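Beta-mannosidase (Trichoderma harzianum, PDB 4CVU) probably hydrolyses terminal beta-linked mannose residues from the non-reducing ends of mannosides, as a glycoside hydrolase of family 2. Local coordinates at residues I566-T577 with Y586-F597. Residues are numbered along the deposited sequence; the frame is centred on the assembly and turned at random.
With CD (cadmium ion), chain B.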
ATOM      1  N   ILE A 566     -26.773  -1.320  45.734  1.00 43.04           N
ATOM      2  CA  ILE A 566     -26.129  -1.103  44.421  1.00 41.13           C
ATOM      3  C   ILE A 566     -25.314   0.192  44.457  1.00 40.45           C
ATOM      4  O   ILE A 566     -25.782   1.201  44.989  1.00 39.49           O
ATOM      5  CB  ILE A 566     -27.175  -1.005  43.311  1.00 40.86           C
ATOM      6  CG1 ILE A 566     -27.841  -2.356  43.108  1.00 40.79           C
ATOM      7  CG2 ILE A 566     -26.531  -0.545  41.994  1.00 41.02           C
ATOM      8  CD1 ILE A 566     -29.085  -2.296  42.255  1.00 41.34           C
ATOM      9  N   TYR A 567     -24.118   0.155  43.879  1.00 39.33           N
ATOM     10  CA  TYR A 567     -23.216   1.269  43.921  1.00 39.38           C
ATOM     11  C   TYR A 567     -22.526   1.389  42.577  1.00 38.99           C
ATOM     12  O   TYR A 567     -22.222   0.398  41.933  1.00 38.63           O
ATOM     13  CB  TYR A 567     -22.110   1.057  44.963  1.00 39.93           C
ATOM     14  CG  TYR A 567     -22.594   0.585  46.312  1.00 40.95           C
ATOM     15  CD1 TYR A 567     -22.771  -0.770  46.574  1.00 41.74           C
ATOM     16  CD2 TYR A 567     -22.917   1.497  47.307  1.00 41.93           C
ATOM     17  CE1 TYR A 567     -23.225  -1.206  47.824  1.00 42.50           C
ATOM     18  CE2 TYR A 567     -23.372   1.069  48.564  1.00 42.80           C
ATOM     19  CZ  TYR A 567     -23.524  -0.285  48.803  1.00 43.47           C
ATOM     20  OH  TYR A 567     -23.991  -0.733  50.040  1.00 45.95           O
ATOM     21  N   GLY A 568     -22.239   2.604  42.184  1.00 39.73           N
ATOM     22  CA  GLY A 568     -21.261   2.829  41.126  1.00 38.37           C
ATOM     23  C   GLY A 568     -21.717   2.621  39.719  1.00 38.33           C
ATOM     24  O   GLY A 568     -22.797   2.133  39.454  1.00 39.82           O
ATOM     25  N   ASP A 569     -20.845   3.007  38.798  1.00 37.22           N
ATOM     26  CA  ASP A 569     -21.012   2.692  37.409  1.00 37.85           C
ATOM     27  C   ASP A 569     -20.482   1.283  37.092  1.00 39.93           C
ATOM     28  O   ASP A 569     -19.814   0.671  37.923  1.00 41.29           O
ATOM     29  CB  ASP A 569     -20.341   3.757  36.518  1.00 35.81           C
ATOM     30  CG  ASP A 569     -18.867   3.961  36.802  1.00 36.09           C
ATOM     31  OD1 ASP A 569     -18.355   3.430  37.824  1.00 34.20           O
ATOM     32  OD2 ASP A 569     -18.190   4.675  35.955  1.00 32.67           O
ATOM     33  N   THR A 570     -20.819   0.768  35.903  1.00 39.07           N
ATOM     34  CA  THR A 570     -20.445  -0.589  35.494  1.00 39.52           C
ATOM     35  C   THR A 570     -19.572  -0.619  34.219  1.00 41.22           C
ATOM     36  O   THR A 570     -19.683   0.256  33.374  1.00 39.05           O
ATOM     37  CB  THR A 570     -21.678  -1.447  35.228  1.00 38.21           C
ATOM     38  OG1 THR A 570     -22.521  -0.807  34.261  1.00 37.62           O
ATOM     39  CG2 THR A 570     -22.470  -1.694  36.526  1.00 38.78           C
ATOM     40  N   ASP A 571     -18.721  -1.643  34.130  1.00 45.22           N
ATOM     41  CA  ASP A 571     -18.064  -2.084  32.866  1.00 46.31           C
ATOM     42  C   ASP A 571     -18.644  -3.415  32.343  1.00 47.80           C
ATOM     43  O   ASP A 571     -19.281  -4.189  33.068  1.00 46.79           O
ATOM     44  CB  ASP A 571     -16.598  -2.340  33.112  1.00 47.55           C
ATOM     45  CG  ASP A 571     -16.377  -3.486  34.062  1.00 48.17           C
ATOM     46  OD1 ASP A 571     -16.782  -3.386  35.220  1.00 50.23           O
ATOM     47  OD2 ASP A 571     -15.788  -4.511  33.663  1.00 53.80           O
ATOM     48  N   PHE A 572     -18.422  -3.728  31.086  1.00 46.62           N
ATOM     49  CA  PHE A 572     -18.776  -5.061  30.649  1.00 47.89           C
ATOM     50  C   PHE A 572     -17.929  -5.456  29.488  1.00 48.76           C
ATOM     51  O   PHE A 572     -18.076  -4.938  28.378  1.00 46.86           O
ATOM     52  CB  PHE A 572     -20.282  -5.238  30.322  1.00 48.31           C
ATOM     53  CG  PHE A 572     -20.721  -6.670  30.350  1.00 49.41           C
ATOM     54  CD1 PHE A 572     -20.571  -7.424  31.509  1.00 51.80           C
ATOM     55  CD2 PHE A 572     -21.201  -7.285  29.225  1.00 49.58           C
ATOM     56  CE1 PHE A 572     -20.937  -8.753  31.545  1.00 50.50           C
ATOM     57  CE2 PHE A 572     -21.568  -8.627  29.246  1.00 51.70           C
ATOM     58  CZ  PHE A 572     -21.446  -9.361  30.418  1.00 50.67           C
ATOM     59  N   TYR A 573     -17.008  -6.369  29.771  1.00 48.57           N
ATOM     60  CA  TYR A 573     -16.153  -6.885  28.734  1.00 47.08           C
ATOM     61  C   TYR A 573     -16.101  -8.392  28.830  1.00 48.09           C
ATOM     62  O   TYR A 573     -15.025  -8.982  28.830  1.00 55.00           O
ATOM     63  CB  TYR A 573     -14.766  -6.289  28.877  1.00 44.89           C
ATOM     64  CG  TYR A 573     -14.681  -4.806  28.638  1.00 43.12           C
ATOM     65  CD1 TYR A 573     -14.716  -4.283  27.347  1.00 41.41           C
ATOM     66  CD2 TYR A 573     -14.488  -3.928  29.702  1.00 42.34           C
ATOM     67  CE1 TYR A 573     -14.577  -2.929  27.127  1.00 40.60           C
ATOM     68  CE2 TYR A 573     -14.364  -2.575  29.494  1.00 41.65           C
ATOM     69  CZ  TYR A 573     -14.408  -2.081  28.204  1.00 42.52           C
ATOM     70  OH  TYR A 573     -14.267  -0.725  28.045  1.00 40.40           O
ATOM     71  N   ASN A 574     -17.249  -9.030  28.901  1.00 46.52           N
ATOM     72  CA  ASN A 574     -17.282 -10.477  28.843  1.00 46.02           C
ATOM     73  C   ASN A 574     -17.092 -10.943  27.388  1.00 46.61           C
ATOM     74  O   ASN A 574     -17.903 -10.643  26.522  1.00 46.19           O
ATOM     75  CB  ASN A 574     -18.596 -10.964  29.454  1.00 46.43           C
ATOM     76  CG  ASN A 574     -18.618 -12.449  29.678  1.00 45.15           C
ATOM     77  OD1 ASN A 574     -18.042 -13.219  28.908  1.00 44.07           O
ATOM     78  ND2 ASN A 574     -19.312 -12.868  30.745  1.00 45.90           N
ATOM     79  N   TYR A 575     -15.999 -11.669  27.128  1.00 47.21           N
ATOM     80  CA  TYR A 575     -15.602 -12.072  25.770  1.00 44.89           C
ATOM     81  C   TYR A 575     -16.000 -13.536  25.466  1.00 46.53           C
ATOM     82  O   TYR A 575     -15.658 -14.115  24.418  1.00 43.78           O
ATOM     83  CB  TYR A 575     -14.105 -11.828  25.568  1.00 45.26           C
ATOM     84  CG  TYR A 575     -13.710 -10.352  25.599  1.00 44.44           C
ATOM     85  CD1 TYR A 575     -14.090  -9.501  24.573  1.00 44.96           C
ATOM     86  CD2 TYR A 575     -12.959  -9.822  26.637  1.00 45.49           C
ATOM     87  CE1 TYR A 575     -13.766  -8.161  24.579  1.00 45.91           C
ATOM     88  CE2 TYR A 575     -12.621  -8.476  26.659  1.00 46.21           C
ATOM     89  CZ  TYR A 575     -13.027  -7.638  25.613  1.00 45.13           C
ATOM     90  OH  TYR A 575     -12.722  -6.297  25.586  1.00 41.58           O
ATOM     91  N   ASP A 576     -16.772 -14.116  26.373  1.00 44.98           N
ATOM     92  CA  ASP A 576     -17.355 -15.414  26.172  1.00 46.10           C
ATOM     93  C   ASP A 576     -18.591 -15.279  25.286  1.00 45.68           C
ATOM     94  O   ASP A 576     -19.658 -14.889  25.769  1.00 45.01           O
ATOM     95  CB  ASP A 576     -17.738 -16.012  27.533  1.00 46.33           C
ATOM     96  CG  ASP A 576     -18.418 -17.367  27.426  1.00 49.63           C
ATOM     97  OD1 ASP A 576     -18.600 -17.902  26.316  1.00 48.78           O
ATOM     98  OD2 ASP A 576     -18.795 -17.901  28.502  1.00 52.78           O
ATOM     99  N   THR A 577     -18.456 -15.654  24.012  1.00 43.84           N
ATOM    100  CA  THR A 577     -19.501 -15.390  23.025  1.00 44.70           C
ATOM    101  C   THR A 577     -20.779 -16.185  23.244  1.00 44.70           C
ATOM    102  O   THR A 577     -21.766 -15.879  22.631  1.00 43.77           O
ATOM    103  CB  THR A 577     -19.054 -15.652  21.593  1.00 45.25           C
ATOM    104  OG1 THR A 577     -18.705 -17.046  21.441  1.00 47.13           O
ATOM    105  CG2 THR A 577     -17.868 -14.744  21.254  1.00 46.11           C
ATOM    106  N   TYR A 586     -25.419  -9.422  31.946  1.00 43.17           N
ATOM    107  CA  TYR A 586     -25.099  -7.990  32.014  1.00 43.11           C
ATOM    108  C   TYR A 586     -25.121  -7.405  33.447  1.00 43.30           C
ATOM    109  O   TYR A 586     -25.887  -7.843  34.294  1.00 41.73           O
ATOM    110  CB  TYR A 586     -26.014  -7.172  31.096  1.00 41.81           C
ATOM    111  CG  TYR A 586     -26.067  -7.609  29.638  1.00 40.70           C
ATOM    112  CD1 TYR A 586     -25.104  -8.432  29.066  1.00 40.97           C
ATOM    113  CD2 TYR A 586     -27.115  -7.179  28.830  1.00 41.25           C
ATOM    114  CE1 TYR A 586     -25.195  -8.821  27.727  1.00 41.76           C
ATOM    115  CE2 TYR A 586     -27.232  -7.572  27.511  1.00 40.18           C
ATOM    116  CZ  TYR A 586     -26.285  -8.387  26.955  1.00 40.61           C
ATOM    117  OH  TYR A 586     -26.415  -8.708  25.644  1.00 39.95           O
ATOM    118  N   PRO A 587     -24.265  -6.409  33.714  1.00 43.36           N
ATOM    119  CA  PRO A 587     -24.182  -5.876  35.093  1.00 43.32           C
ATOM    120  C   PRO A 587     -25.376  -4.985  35.437  1.00 42.71           C
ATOM    121  O   PRO A 587     -25.810  -4.205  34.586  1.00 43.23           O
ATOM    122  CB  PRO A 587     -22.891  -5.061  35.070  1.00 43.29           C
ATOM    123  CG  PRO A 587     -22.719  -4.662  33.648  1.00 43.71           C
ATOM    124  CD  PRO A 587     -23.246  -5.814  32.830  1.00 43.81           C
ATOM    125  N   VAL A 588     -25.928  -5.131  36.643  1.00 42.52           N
ATOM    126  CA  VAL A 588     -26.982  -4.245  37.157  1.00 43.02           C
ATOM    127  C   VAL A 588     -26.372  -3.062  37.923  1.00 43.76           C
ATOM    128  O   VAL A 588     -25.972  -3.221  39.055  1.00 44.67           O
ATOM    129  CB  VAL A 588     -27.994  -5.031  38.044  1.00 44.33           C
ATOM    130  CG1 VAL A 588     -29.025  -4.103  38.637  1.00 45.27           C
ATOM    131  CG2 VAL A 588     -28.741  -6.089  37.197  1.00 44.59           C
ATOM    132  N   GLY A 589     -26.265  -1.886  37.289  1.00 41.43           N
ATOM    133  CA  GLY A 589     -25.680  -0.701  37.916  1.00 40.09           C
ATOM    134  C   GLY A 589     -26.438   0.600  37.709  1.00 37.46           C
ATOM    135  O   GLY A 589     -27.533   0.609  37.150  1.00 38.79           O
ATOM    136  N   ARG A 590     -25.858   1.700  38.152  1.00 36.01           N
ATOM    137  CA  ARG A 590     -26.495   3.018  38.085  1.00 37.04           C
ATOM    138  C   ARG A 590     -26.167   3.763  36.754  1.00 37.84           C
ATOM    139  O   ARG A 590     -26.802   4.771  36.388  1.00 38.02           O
ATOM    140  CB  ARG A 590     -25.981   3.883  39.240  1.00 37.26           C
ATOM    141  CG  ARG A 590     -26.105   3.310  40.650  1.00 37.10           C
ATOM    142  CD  ARG A 590     -27.535   3.270  41.185  1.00 37.90           C
ATOM    143  NE  ARG A 590     -27.491   2.853  42.589  1.00 37.70           N
ATOM    144  CZ  ARG A 590     -28.525   2.443  43.321  1.00 39.18           C
ATOM    145  NH1 ARG A 590     -29.758   2.384  42.812  1.00 40.51           N
ATOM    146  NH2 ARG A 590     -28.314   2.085  44.588  1.00 39.13           N
ATOM    147  N   PHE A 591     -25.176   3.260  36.037  1.00 37.02           N
ATOM    148  CA  PHE A 591     -24.635   3.986  34.857  1.00 35.73           C
ATOM    149  C   PHE A 591     -23.617   3.065  34.246  1.00 35.05           C
ATOM    150  O   PHE A 591     -22.834   2.447  34.973  1.00 34.77           O
ATOM    151  CB  PHE A 591     -23.931   5.272  35.346  1.00 35.25           C
ATOM    152  CG  PHE A 591     -23.558   6.260  34.245  1.00 35.60           C
ATOM    153  CD1 PHE A 591     -22.497   6.019  33.403  1.00 34.88           C
ATOM    154  CD2 PHE A 591     -24.244   7.474  34.122  1.00 36.75           C
ATOM    155  CE1 PHE A 591     -22.149   6.939  32.416  1.00 35.36           C
ATOM    156  CE2 PHE A 591     -23.902   8.395  33.140  1.00 36.18           C
ATOM    157  CZ  PHE A 591     -22.846   8.121  32.296  1.00 35.34           C
ATOM    158  N   ALA A 592     -23.576   2.989  32.912  1.00 35.16           N
ATOM    159  CA  ALA A 592     -22.663   2.092  32.250  1.00 34.13           C
ATOM    160  C   ALA A 592     -21.690   2.984  31.501  1.00 34.97           C
ATOM    161  O   ALA A 592     -22.080   3.604  30.531  1.00 35.00           O
ATOM    162  CB  ALA A 592     -23.430   1.203  31.286  1.00 34.48           C
ATOM    163  N   ASN A 593     -20.467   3.109  32.008  1.00 35.56           N
ATOM    164  CA  ASN A 593     -19.494   4.046  31.453  1.00 36.62           C
ATOM    165  C   ASN A 593     -18.545   3.450  30.426  1.00 35.66           C
ATOM    166  O   ASN A 593     -17.824   4.199  29.737  1.00 38.12           O
ATOM    167  CB  ASN A 593     -18.712   4.727  32.585  1.00 36.65           C
ATOM    168  CG  ASN A 593     -17.597   3.880  33.142  1.00 36.28           C
ATOM    169  OD1 ASN A 593     -17.749   2.696  33.334  1.00 38.61           O
ATOM    170  ND2 ASN A 593     -16.465   4.513  33.456  1.00 37.16           N
ATOM    171  N   GLU A 594     -18.550   2.112  30.358  1.00 36.86           N
ATOM    172  CA  GLU A 594     -17.684   1.291  29.476  1.00 37.16           C
ATOM    173  C   GLU A 594     -18.290  -0.060  29.170  1.00 36.90           C
ATOM    174  O   GLU A 594     -18.650  -0.825  30.084  1.00 37.40           O
ATOM    175  CB  GLU A 594     -16.339   0.964  30.142  1.00 36.66           C
ATOM    176  CG  GLU A 594     -15.387   2.090  30.353  1.00 38.57           C
ATOM    177  CD  GLU A 594     -13.956   1.648  30.658  1.00 34.98           C
ATOM    178  OE1 GLU A 594     -13.525   0.597  30.152  1.00 35.47           O
ATOM    179  OE2 GLU A 594     -13.191   2.412  31.339  1.00 38.75           O
ATOM    180  N   PHE A 595     -18.337  -0.395  27.888  1.00 37.46           N
ATOM    181  CA  PHE A 595     -18.703  -1.759  27.461  1.00 37.86           C
ATOM    182  C   PHE A 595     -18.423  -1.965  25.992  1.00 35.91           C
ATOM    183  O   PHE A 595     -18.560  -1.031  25.183  1.00 40.36           O
ATOM    184  CB  PHE A 595     -20.166  -2.087  27.780  1.00 37.57           C
ATOM    185  CG  PHE A 595     -21.153  -1.111  27.194  1.00 37.61           C
ATOM    186  CD1 PHE A 595     -21.444   0.099  27.848  1.00 37.02           C
ATOM    187  CD2 PHE A 595     -21.817  -1.404  26.009  1.00 38.39           C
ATOM    188  CE1 PHE A 595     -22.366   0.990  27.307  1.00 37.63           C
ATOM    189  CE2 PHE A 595     -22.735  -0.510  25.460  1.00 37.70           C
ATOM    190  CZ  PHE A 595     -23.021   0.672  26.119  1.00 38.69           C
ATOM    191  N   GLY A 596     -17.988  -3.173  25.641  1.00 35.74           N
ATOM    192  CA  GLY A 596     -17.722  -3.481  24.213  1.00 34.36           C
ATOM    193  C   GLY A 596     -17.114  -4.820  23.861  1.00 32.99           C
ATOM    194  O   GLY A 596     -16.947  -5.704  24.721  1.00 34.90           O
ATOM    195  N   PHE A 597     -16.882  -4.982  22.555  1.00 31.48           N
ATOM    196  CA  PHE A 597     -16.323  -6.169  21.900  1.00 29.90           C
ATOM    197  C   PHE A 597     -15.614  -5.570  20.663  1.00 29.42           C
ATOM    198  O   PHE A 597     -16.147  -4.611  20.140  1.00 29.10           O
ATOM    199  CB  PHE A 597     -17.439  -7.051  21.426  1.00 31.48           C
ATOM    200  CG  PHE A 597     -17.058  -8.496  21.234  1.00 31.72           C
ATOM    201  CD1 PHE A 597     -16.573  -8.953  20.059  1.00 32.31           C
ATOM    202  CD2 PHE A 597     -17.202  -9.402  22.301  1.00 32.38           C
ATOM    203  CE1 PHE A 597     -16.216 -10.277  19.889  1.00 32.37           C
ATOM    204  CE2 PHE A 597     -16.878 -10.705  22.148  1.00 32.64           C
ATOM    205  CZ  PHE A 597     -16.387 -11.173  20.958  1.00 33.58           C
TER
HETATM  206 CD    CD B1018     -17.178  -5.053  36.570  1.00 74.55          CD
HETATM  207  O   HOH W   1     -21.358  -1.578  31.597  1.00 39.82           O
HETATM  208  O   HOH W   2     -18.033  -7.759  25.835  1.00 37.25           O
HETATM  209  O   HOH W   3     -17.828  -6.982  38.163  1.00 51.26           O
HETATM  210  O   HOH W   4     -19.439  -3.560  37.181  1.00 46.21           O
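Tyr573 meets Glu594 through its phenol oxygen: OH donates to Glu594 OE1 at 2.6 Å, reaching the anti side of the carboxylate, with ring and carboxylate planes 72° apart. The tyrosine CG lies anti to its own carbonyl carbon (chi1 -66°), which sends the ring back along 586-597, past Gly596, to the acid. Arg420 forms a salt bridge with Glu594 OE2, so both carboxylate oxygens are held. A phenylalanine in place of Tyr573 would probably leave OE1 without this donor and the carboxylate freer to turn.

Backbone bonds tie the short, weakly bonded parallel strands 570-572 and 592-595: Thr570 N to Phe591 O (2.8 Å), Asn593 N to Thr570 O (3.3 Å) and, farther along, Gly596 N to Phe572 O. One water joins Thr570 OG1 to Glu594 O. Farther back, Arg590 NH2 donates to Ile566 O at 2.7 Å, above the carbonyl plane, while Ile566 CB rests over a guanidinium face. Thr368 O and Glu698 O take further bonds from this guanidinium.

The apolar side centres on Phe572: with CG anti to the backbone N (chi1 -160°), the ring is set against Tyr586 and Pro587. Tyr586 turns an edge to its face in an offset T-shaped pair, centroids 5.5 Å apart, and Pro587 CD comes within 3.4 Å of Phe572 CD1.

Asp571 OD1 binds a cadmium ion at 2.2 Å, with two waters as further ligands.

Backbone bonds from Ala592 to Gly702 and Leu704 place strand 592-595 beside strand 702-705, consistent with neighbouring strands of the (beta/alpha)8 barrel that carries catalysis in family 2; the two-sided hold on Glu594 implies a carboxylate fixed in orientation.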